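Local coordinates for protein signal recognition particle subunit srp14 (Schizosaccharomyces pombe, PDB 2W9J) that binds 7S RNA as a subunit of the signal recognition particle, a ribonucleoprotein that probably targets secretory and membrane proteins to the endoplasmic reticulum during translation, at residues 46-51 with 69-74; 9-14 with 56-61. All coordinates share one frame; numbering follows the deposited sequence.

Contact 1. Residues 46-51 with 69-74; sequences VLIRAK and DFFQSY
Ile48, on the strand of residues 46-51, faces Phe70 and Phe71 on the helix of residues 69-74; the two backbones stay well apart, with 11.1 Å between Ile48 CA and Phe70 CA, their closest pair, so long side chains must bridge the gap. Ile48 does this with a single methyl group. Its CG1 branch stands anti to the carbonyl carbon and the chain is extended beyond it (chi2 178°), which carries CD1 out toward the helix. There CD1 meets Phe70 CE2 at 3.8 Å and Phe71 CZ at 4.0 Å. Ile48 and the two phenylalanines reach toward each other from opposite directions, and CD1 sits oblique to both rings. The two phenylalanines also pack on each other: Phe70 CD2 lies over the centre of the Phe71 ring, 4.1 Å above its plane. The contact is thus purely apolar and small, 128 Å² summed over both sides. Phe67, earlier in helix 67-76, adds an edge-to-face stack on Phe71. Val62 of strand 57-63 touches both Ile48 and Phe70, and helix 5-17 closes in through Asn5 on Phe70, so these two residues lie in the buried layer between sheet and helices, with Phe71 at its more open edge.

Contact 2. Residues 9-14 with 56-61; sequences LKKLTD and EKISTV
Lys11 and Ile58 mark the closest backbone approach, 7.7 Å between their CA atoms, where the helical segment 9-14 passes over 56-61, most of which is strand. Ile58 supplies nearly all of the strand's share of the contact and uses both of its branches, CG2 and the CG1-CD1 arm. The CG2 methyl takes the aliphatic part of Lys11, meeting Lys11 CG at 4.0 Å, and these two side chains cross at about a right angle. The CD1 methyl reaches the helix backbone itself, 3.8 Å from Leu12 N, and lies 4.2 Å from Leu12 CB. Behind this division is the first torsion of Ile58 (chi1 48°), which sets CG1 between the backbone N and the carbonyl carbon while CG2 stays beside the N. Bends at chi2 and chi3 of Lys11 lead its ammonium group away from the strand after the methylene contact; NZ remains 6.1 Å from Glu56 OE2, too far for a salt bridge, though the opposite charges may attract weakly. Within 9-14, and away from the strand, Thr13 OG1 donates to Leu9 O at 3.2 Å, in the carbonyl plane. Leu9 and Leu12 also touch helix 67-76, through Tyr74 among others, while Phe8, one turn earlier in helix 5-17 than Leu12, touches Ile58 and Thr60. An N-terminal helix and a C-terminal helix packed against one face of an antiparallel sheet give the alpha-beta-beta-beta-alpha fold of the SRP9/SRP14 family, and here the N-terminal helix is seated on strand 57-63.

How the contacts relate
Both contacts are largely buried and join a helix to the same antiparallel sheet, helix 67-76 to strand 45-51 in contact 1 and helix 5-17 to strand 57-63 in contact 2. Their centres lie about 9 Å apart. The strands are neighbours, probably hydrogen-bonded through Ala50 O and Ile58 N (2.8 Å), and the helices pack directly, with Tyr74 CE1 3.5 Å from Leu12 CD2. In each case an isoleucine from the sheet does most of the touching. Contact 1 spans a wider backbone gap and has an aromatic ring at its partly exposed margin; in contact 2 the backbones come closer and the margin is formed by methylenes of a lysine whose charged end leads away. The segments alternate along the chain.

Contact 1. Residues 46-51 with 69-74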
ATOM      1  N   VAL A  46      -6.914  -2.244   9.722  1.00 34.55           N
ATOM      2  CA  VAL A  46      -5.661  -2.953   9.443  1.00 33.99           C
ATOM      3  C   VAL A  46      -4.517  -2.050   9.043  1.00 33.71           C
ATOM      4  O   VAL A  46      -4.686  -1.127   8.245  1.00 34.12           O
ATOM      5  CB  VAL A  46      -5.879  -4.070   8.396  1.00 34.24           C
ATOM      6  CG1 VAL A  46      -4.587  -4.439   7.671  1.00 34.15           C
ATOM      7  CG2 VAL A  46      -6.464  -5.287   9.082  1.00 33.97           C
ATOM      8  N   LEU A  47      -3.348  -2.325   9.610  1.00 33.18           N
ATOM      9  CA  LEU A  47      -2.140  -1.618   9.257  1.00 32.96           C
ATOM     10  C   LEU A  47      -1.426  -2.389   8.167  1.00 33.39           C
ATOM     11  O   LEU A  47      -1.034  -3.535   8.366  1.00 33.27           O
ATOM     12  CB  LEU A  47      -1.251  -1.473  10.481  1.00 32.44           C
ATOM     13  CG  LEU A  47       0.165  -0.912  10.361  1.00 31.96           C
ATOM     14  CD1 LEU A  47       0.180   0.551   9.980  1.00 32.65           C
ATOM     15  CD2 LEU A  47       0.861  -1.090  11.678  1.00 30.22           C
ATOM     16  N   ILE A  48      -1.259  -1.745   7.019  1.00 33.90           N
ATOM     17  CA  ILE A  48      -0.538  -2.315   5.884  1.00 34.64           C
ATOM     18  C   ILE A  48       0.850  -1.686   5.728  1.00 35.73           C
ATOM     19  O   ILE A  48       0.990  -0.444   5.697  1.00 36.08           O
ATOM     20  CB  ILE A  48      -1.342  -2.127   4.583  1.00 34.35           C
ATOM     21  CG1 ILE A  48      -2.675  -2.842   4.723  1.00 33.77           C
ATOM     22  CG2 ILE A  48      -0.583  -2.676   3.384  1.00 34.27           C
ATOM     23  CD1 ILE A  48      -3.568  -2.700   3.551  1.00 35.68           C
ATOM     24  N   ARG A  49       1.868  -2.542   5.645  1.00 36.57           N
ATOM     25  CA  ARG A  49       3.233  -2.107   5.351  1.00 37.92           C
ATOM     26  C   ARG A  49       3.670  -2.679   4.010  1.00 38.58           C
ATOM     27  O   ARG A  49       3.495  -3.872   3.774  1.00 39.43           O
ATOM     28  CB  ARG A  49       4.205  -2.621   6.396  1.00 37.82           C
ATOM     29  CG  ARG A  49       3.875  -2.313   7.824  1.00 40.17           C
ATOM     30  CD  ARG A  49       4.727  -3.222   8.694  1.00 44.55           C
ATOM     31  NE  ARG A  49       4.293  -3.306  10.085  1.00 47.67           N
ATOM     32  CZ  ARG A  49       3.124  -3.808  10.491  1.00 49.82           C
ATOM     33  NH1 ARG A  49       2.219  -4.253   9.605  1.00 48.62           N
ATOM     34  NH2 ARG A  49       2.852  -3.847  11.798  1.00 50.66           N
ATOM     35  N   ALA A  50       4.236  -1.846   3.137  1.00 39.07           N
ATOM     36  CA  ALA A  50       4.831  -2.322   1.881  1.00 39.24           C
ATOM     37  C   ALA A  50       6.301  -1.910   1.759  1.00 39.69           C
ATOM     38  O   ALA A  50       6.708  -0.843   2.222  1.00 39.68           O
ATOM     39  CB  ALA A  50       4.048  -1.820   0.701  1.00 38.86           C
ATOM     40  N   LYS A  51       7.097  -2.774   1.150  1.00 40.17           N
ATOM     41  CA  LYS A  51       8.493  -2.473   0.888  1.00 41.03           C
ATOM     42  C   LYS A  51       8.865  -3.082  -0.451  1.00 41.52           C
ATOM     43  O   LYS A  51       8.502  -4.225  -0.739  1.00 41.41           O
ATOM     44  CB  LYS A  51       9.396  -3.029   1.991  1.00 40.95           C
ATOM     45  CG  LYS A  51      10.872  -2.772   1.757  1.00 41.67           C
ATOM     46  CD  LYS A  51      11.734  -3.423   2.833  1.00 43.69           C
ATOM     47  CE  LYS A  51      13.227  -3.278   2.518  1.00 43.91           C
ATOM     48  NZ  LYS A  51      14.088  -4.063   3.456  1.00 44.76           N
ATOM     49  N   ASP A  69     -12.785  -0.715  -1.680  1.00 47.26           N
ATOM     50  CA  ASP A  69     -12.266   0.450  -2.403  1.00 46.63           C
ATOM     51  C   ASP A  69     -10.754   0.441  -2.493  1.00 46.12           C
ATOM     52  O   ASP A  69     -10.195   0.589  -3.585  1.00 45.70           O
ATOM     53  CB  ASP A  69     -12.717   1.737  -1.709  1.00 46.75           C
ATOM     54  CG  ASP A  69     -14.150   2.121  -2.052  1.00 47.82           C
ATOM     55  OD1 ASP A  69     -14.445   2.338  -3.260  1.00 48.23           O
ATOM     56  OD2 ASP A  69     -14.977   2.224  -1.110  1.00 48.18           O
ATOM     57  N   PHE A  70     -10.108   0.262  -1.337  1.00 45.59           N
ATOM     58  CA  PHE A  70      -8.660   0.297  -1.237  1.00 45.20           C
ATOM     59  C   PHE A  70      -8.013  -0.830  -1.996  1.00 45.46           C
ATOM     60  O   PHE A  70      -7.053  -0.607  -2.716  1.00 45.33           O
ATOM     61  CB  PHE A  70      -8.176   0.267   0.218  1.00 45.08           C
ATOM     62  CG  PHE A  70      -6.686   0.327   0.338  1.00 43.43           C
ATOM     63  CD1 PHE A  70      -6.032   1.545   0.341  1.00 41.40           C
ATOM     64  CD2 PHE A  70      -5.926  -0.843   0.375  1.00 42.95           C
ATOM     65  CE1 PHE A  70      -4.639   1.605   0.416  1.00 42.00           C
ATOM     66  CE2 PHE A  70      -4.538  -0.790   0.452  1.00 42.20           C
ATOM     67  CZ  PHE A  70      -3.891   0.441   0.474  1.00 41.45           C
ATOM     68  N   PHE A  71      -8.526  -2.041  -1.832  1.00 46.23           N
ATOM     69  CA  PHE A  71      -7.975  -3.167  -2.573  1.00 47.50           C
ATOM     70  C   PHE A  71      -8.291  -3.094  -4.061  1.00 48.12           C
ATOM     71  O   PHE A  71      -7.526  -3.589  -4.889  1.00 47.88           O
ATOM     72  CB  PHE A  71      -8.337  -4.506  -1.928  1.00 47.40           C
ATOM     73  CG  PHE A  71      -7.665  -4.707  -0.605  1.00 48.68           C
ATOM     74  CD1 PHE A  71      -8.395  -4.702   0.577  1.00 48.92           C
ATOM     75  CD2 PHE A  71      -6.275  -4.822  -0.531  1.00 49.62           C
ATOM     76  CE1 PHE A  71      -7.758  -4.847   1.809  1.00 48.51           C
ATOM     77  CE2 PHE A  71      -5.633  -4.965   0.697  1.00 48.79           C
ATOM     78  CZ  PHE A  71      -6.377  -4.978   1.868  1.00 48.77           C
ATOM     79  N   GLN A  72      -9.393  -2.434  -4.399  1.00 49.40           N
ATOM     80  CA  GLN A  72      -9.691  -2.157  -5.802  1.00 50.79           C
ATOM     81  C   GLN A  72      -8.653  -1.190  -6.403  1.00 51.36           C
ATOM     82  O   GLN A  72      -8.195  -1.409  -7.515  1.00 51.31           O
ATOM     83  CB  GLN A  72     -11.118  -1.640  -5.972  1.00 50.71           C
ATOM     84  CG  GLN A  72     -11.643  -1.685  -7.395  1.00 52.44           C
ATOM     85  CD  GLN A  72     -11.961  -3.095  -7.881  1.00 53.91           C
ATOM     86  OE1 GLN A  72     -11.054  -3.891  -8.165  1.00 54.62           O
ATOM     87  NE2 GLN A  72     -13.256  -3.405  -7.998  1.00 52.81           N
ATOM     88  N   SER A  73      -8.273  -0.150  -5.655  1.00 52.29           N
ATOM     89  CA  SER A  73      -7.237   0.808  -6.087  1.00 53.23           C
ATOM     90  C   SER A  73      -5.854   0.188  -6.060  1.00 53.84           C
ATOM     91  O   SER A  73      -4.997   0.533  -6.873  1.00 54.03           O
ATOM     92  CB  SER A  73      -7.206   2.027  -5.165  1.00 53.12           C
ATOM     93  OG  SER A  73      -8.101   3.030  -5.583  1.00 54.01           O
ATOM     94  N   TYR A  74      -5.642  -0.691  -5.079  1.00 54.43           N
ATOM     95  CA  TYR A  74      -4.390  -1.409  -4.895  1.00 54.91           C
ATOM     96  C   TYR A  74      -4.088  -2.314  -6.085  1.00 54.90           C
ATOM     97  O   TYR A  74      -2.963  -2.341  -6.584  1.00 54.65           O
ATOM     98  CB  TYR A  74      -4.460  -2.239  -3.617  1.00 55.22           C
ATOM     99  CG  TYR A  74      -3.141  -2.853  -3.213  1.00 56.06           C
ATOM    100  CD1 TYR A  74      -2.179  -2.093  -2.558  1.00 56.77           C
ATOM    101  CD2 TYR A  74      -2.857  -4.188  -3.488  1.00 56.42           C
ATOM    102  CE1 TYR A  74      -0.972  -2.642  -2.187  1.00 57.62           C
ATOM    103  CE2 TYR A  74      -1.652  -4.744  -3.121  1.00 57.37           C
ATOM    104  CZ  TYR A  74      -0.713  -3.961  -2.471  1.00 58.03           C
ATOM    105  OH  TYR A  74       0.497  -4.490  -2.096  1.00 59.76           O
TER

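Contact 2. Residues 9-14 with 56-61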
ATOM      1  N   LEU A   9      -0.813   4.701  -1.953  1.00 46.53           N
ATOM      2  CA  LEU A   9      -0.958   4.241  -3.323  1.00 46.64           C
ATOM      3  C   LEU A   9      -0.130   5.071  -4.287  1.00 47.10           C
ATOM      4  O   LEU A   9       0.337   4.552  -5.303  1.00 46.95           O
ATOM      5  CB  LEU A   9      -2.425   4.292  -3.738  1.00 46.34           C
ATOM      6  CG  LEU A   9      -3.319   3.358  -2.934  1.00 45.43           C
ATOM      7  CD1 LEU A   9      -4.772   3.592  -3.246  1.00 45.07           C
ATOM      8  CD2 LEU A   9      -2.928   1.918  -3.158  1.00 44.47           C
ATOM      9  N   LYS A  10       0.037   6.355  -3.973  1.00 47.73           N
ATOM     10  CA  LYS A  10       0.828   7.250  -4.806  1.00 48.41           C
ATOM     11  C   LYS A  10       2.305   6.894  -4.707  1.00 48.89           C
ATOM     12  O   LYS A  10       3.023   6.897  -5.717  1.00 49.18           O
ATOM     13  CB  LYS A  10       0.611   8.711  -4.416  1.00 48.33           C
ATOM     14  CG  LYS A  10       1.500   9.706  -5.172  1.00 49.13           C
ATOM     15  CD  LYS A  10       1.348   9.558  -6.702  1.00 51.17           C
ATOM     16  CE  LYS A  10       2.487  10.228  -7.477  1.00 50.92           C
ATOM     17  NZ  LYS A  10       2.788   9.518  -8.756  1.00 50.55           N
ATOM     18  N   LYS A  11       2.747   6.581  -3.491  1.00 49.26           N
ATOM     19  CA  LYS A  11       4.160   6.293  -3.238  1.00 49.55           C
ATOM     20  C   LYS A  11       4.522   4.862  -3.646  1.00 49.50           C
ATOM     21  O   LYS A  11       5.673   4.579  -3.984  1.00 49.46           O
ATOM     22  CB  LYS A  11       4.513   6.586  -1.770  1.00 49.60           C
ATOM     23  CG  LYS A  11       6.011   6.783  -1.486  1.00 50.46           C
ATOM     24  CD  LYS A  11       6.658   7.849  -2.376  1.00 51.23           C
ATOM     25  CE  LYS A  11       8.111   7.483  -2.694  1.00 51.40           C
ATOM     26  NZ  LYS A  11       8.606   8.113  -3.953  1.00 51.22           N
ATOM     27  N   LEU A  12       3.521   3.982  -3.622  1.00 49.56           N
ATOM     28  CA  LEU A  12       3.643   2.599  -4.078  1.00 49.81           C
ATOM     29  C   LEU A  12       3.965   2.545  -5.557  1.00 50.42           C
ATOM     30  O   LEU A  12       4.833   1.785  -5.977  1.00 51.02           O
ATOM     31  CB  LEU A  12       2.334   1.841  -3.830  1.00 49.66           C
ATOM     32  CG  LEU A  12       2.227   0.379  -4.259  1.00 48.01           C
ATOM     33  CD1 LEU A  12       3.314  -0.443  -3.596  1.00 47.91           C
ATOM     34  CD2 LEU A  12       0.872  -0.171  -3.888  1.00 46.73           C
ATOM     35  N   THR A  13       3.236   3.338  -6.338  1.00 50.90           N
ATOM     36  CA  THR A  13       3.520   3.546  -7.747  1.00 51.26           C
ATOM     37  C   THR A  13       4.993   3.863  -7.912  1.00 51.73           C
ATOM     38  O   THR A  13       5.727   3.126  -8.567  1.00 51.65           O
ATOM     39  CB  THR A  13       2.693   4.720  -8.310  1.00 51.15           C
ATOM     40  OG1 THR A  13       1.310   4.352  -8.361  1.00 51.06           O
ATOM     41  CG2 THR A  13       3.163   5.101  -9.708  1.00 51.08           C
ATOM     42  N   ASP A  14       5.419   4.947  -7.275  1.00 52.53           N
ATOM     43  CA  ASP A  14       6.758   5.479  -7.473  1.00 53.57           C
ATOM     44  C   ASP A  14       7.852   4.556  -6.933  1.00 54.08           C
ATOM     45  O   ASP A  14       9.011   4.678  -7.329  1.00 54.14           O
ATOM     46  CB  ASP A  14       6.854   6.898  -6.904  1.00 53.63           C
ATOM     47  CG  ASP A  14       5.828   7.854  -7.531  1.00 54.28           C
ATOM     48  OD1 ASP A  14       5.621   7.809  -8.764  1.00 54.58           O
ATOM     49  OD2 ASP A  14       5.224   8.655  -6.787  1.00 54.81           O
ATOM     50  N   GLU A  56      12.824   2.344   1.064  1.00 49.02           N
ATOM     51  CA  GLU A  56      12.263   2.291   2.396  1.00 49.27           C
ATOM     52  C   GLU A  56      10.872   1.639   2.366  1.00 48.62           C
ATOM     53  O   GLU A  56      10.273   1.439   1.296  1.00 48.80           O
ATOM     54  CB  GLU A  56      12.140   3.713   2.946  1.00 49.70           C
ATOM     55  CG  GLU A  56      11.209   4.596   2.099  1.00 51.74           C
ATOM     56  CD  GLU A  56      11.273   6.068   2.456  1.00 54.64           C
ATOM     57  OE1 GLU A  56      11.794   6.424   3.544  1.00 55.58           O
ATOM     58  OE2 GLU A  56      10.784   6.872   1.633  1.00 55.60           O
ATOM     59  N   LYS A  57      10.383   1.323   3.562  1.00 47.70           N
ATOM     60  CA  LYS A  57       9.027   0.855   3.796  1.00 46.66           C
ATOM     61  C   LYS A  57       8.024   2.027   3.683  1.00 45.60           C
ATOM     62  O   LYS A  57       8.405   3.194   3.850  1.00 45.53           O
ATOM     63  CB  LYS A  57       8.988   0.195   5.188  1.00 46.98           C
ATOM     64  CG  LYS A  57       7.595  -0.063   5.799  1.00 48.18           C
ATOM     65  CD  LYS A  57       7.695  -0.675   7.204  1.00 49.88           C
ATOM     66  CE  LYS A  57       8.134   0.345   8.272  1.00 50.16           C
ATOM     67  NZ  LYS A  57       7.176   1.495   8.491  1.00 49.47           N
ATOM     68  N   ILE A  58       6.763   1.710   3.363  1.00 44.03           N
ATOM     69  CA  ILE A  58       5.640   2.669   3.423  1.00 42.63           C
ATOM     70  C   ILE A  58       4.425   2.063   4.148  1.00 42.11           C
ATOM     71  O   ILE A  58       4.229   0.851   4.129  1.00 41.88           O
ATOM     72  CB  ILE A  58       5.243   3.218   2.029  1.00 42.45           C
ATOM     73  CG1 ILE A  58       5.090   2.079   1.009  1.00 41.72           C
ATOM     74  CG2 ILE A  58       6.265   4.269   1.560  1.00 42.12           C
ATOM     75  CD1 ILE A  58       4.343   2.464  -0.234  1.00 39.95           C
ATOM     76  N   SER A  59       3.627   2.900   4.802  1.00 41.65           N
ATOM     77  CA  SER A  59       2.585   2.415   5.715  1.00 41.33           C
ATOM     78  C   SER A  59       1.299   3.171   5.561  1.00 41.09           C
ATOM     79  O   SER A  59       1.313   4.374   5.298  1.00 41.01           O
ATOM     80  CB  SER A  59       3.004   2.623   7.153  1.00 41.13           C
ATOM     81  OG  SER A  59       4.139   1.864   7.468  1.00 43.03           O
ATOM     82  N   THR A  60       0.191   2.467   5.775  1.00 40.52           N
ATOM     83  CA  THR A  60      -1.116   3.101   5.867  1.00 40.36           C
ATOM     84  C   THR A  60      -2.081   2.250   6.687  1.00 40.57           C
ATOM     85  O   THR A  60      -1.910   1.027   6.794  1.00 41.40           O
ATOM     86  CB  THR A  60      -1.694   3.428   4.462  1.00 40.42           C
ATOM     87  OG1 THR A  60      -2.760   4.373   4.593  1.00 40.55           O
ATOM     88  CG2 THR A  60      -2.177   2.181   3.726  1.00 39.52           C
ATOM     89  N   VAL A  61      -3.068   2.892   7.304  1.00 40.20           N
ATOM     90  CA  VAL A  61      -4.094   2.150   8.019  1.00 39.97           C
ATOM     91  C   VAL A  61      -5.383   2.171   7.217  1.00 40.17           C
ATOM     92  O   VAL A  61      -5.959   3.238   6.958  1.00 39.86           O
ATOM     93  CB  VAL A  61      -4.340   2.679   9.439  1.00 39.98           C
ATOM     94  CG1 VAL A  61      -5.498   1.937  10.081  1.00 39.21           C
ATOM     95  CG2 VAL A  61      -3.087   2.517  10.292  1.00 40.52           C
TER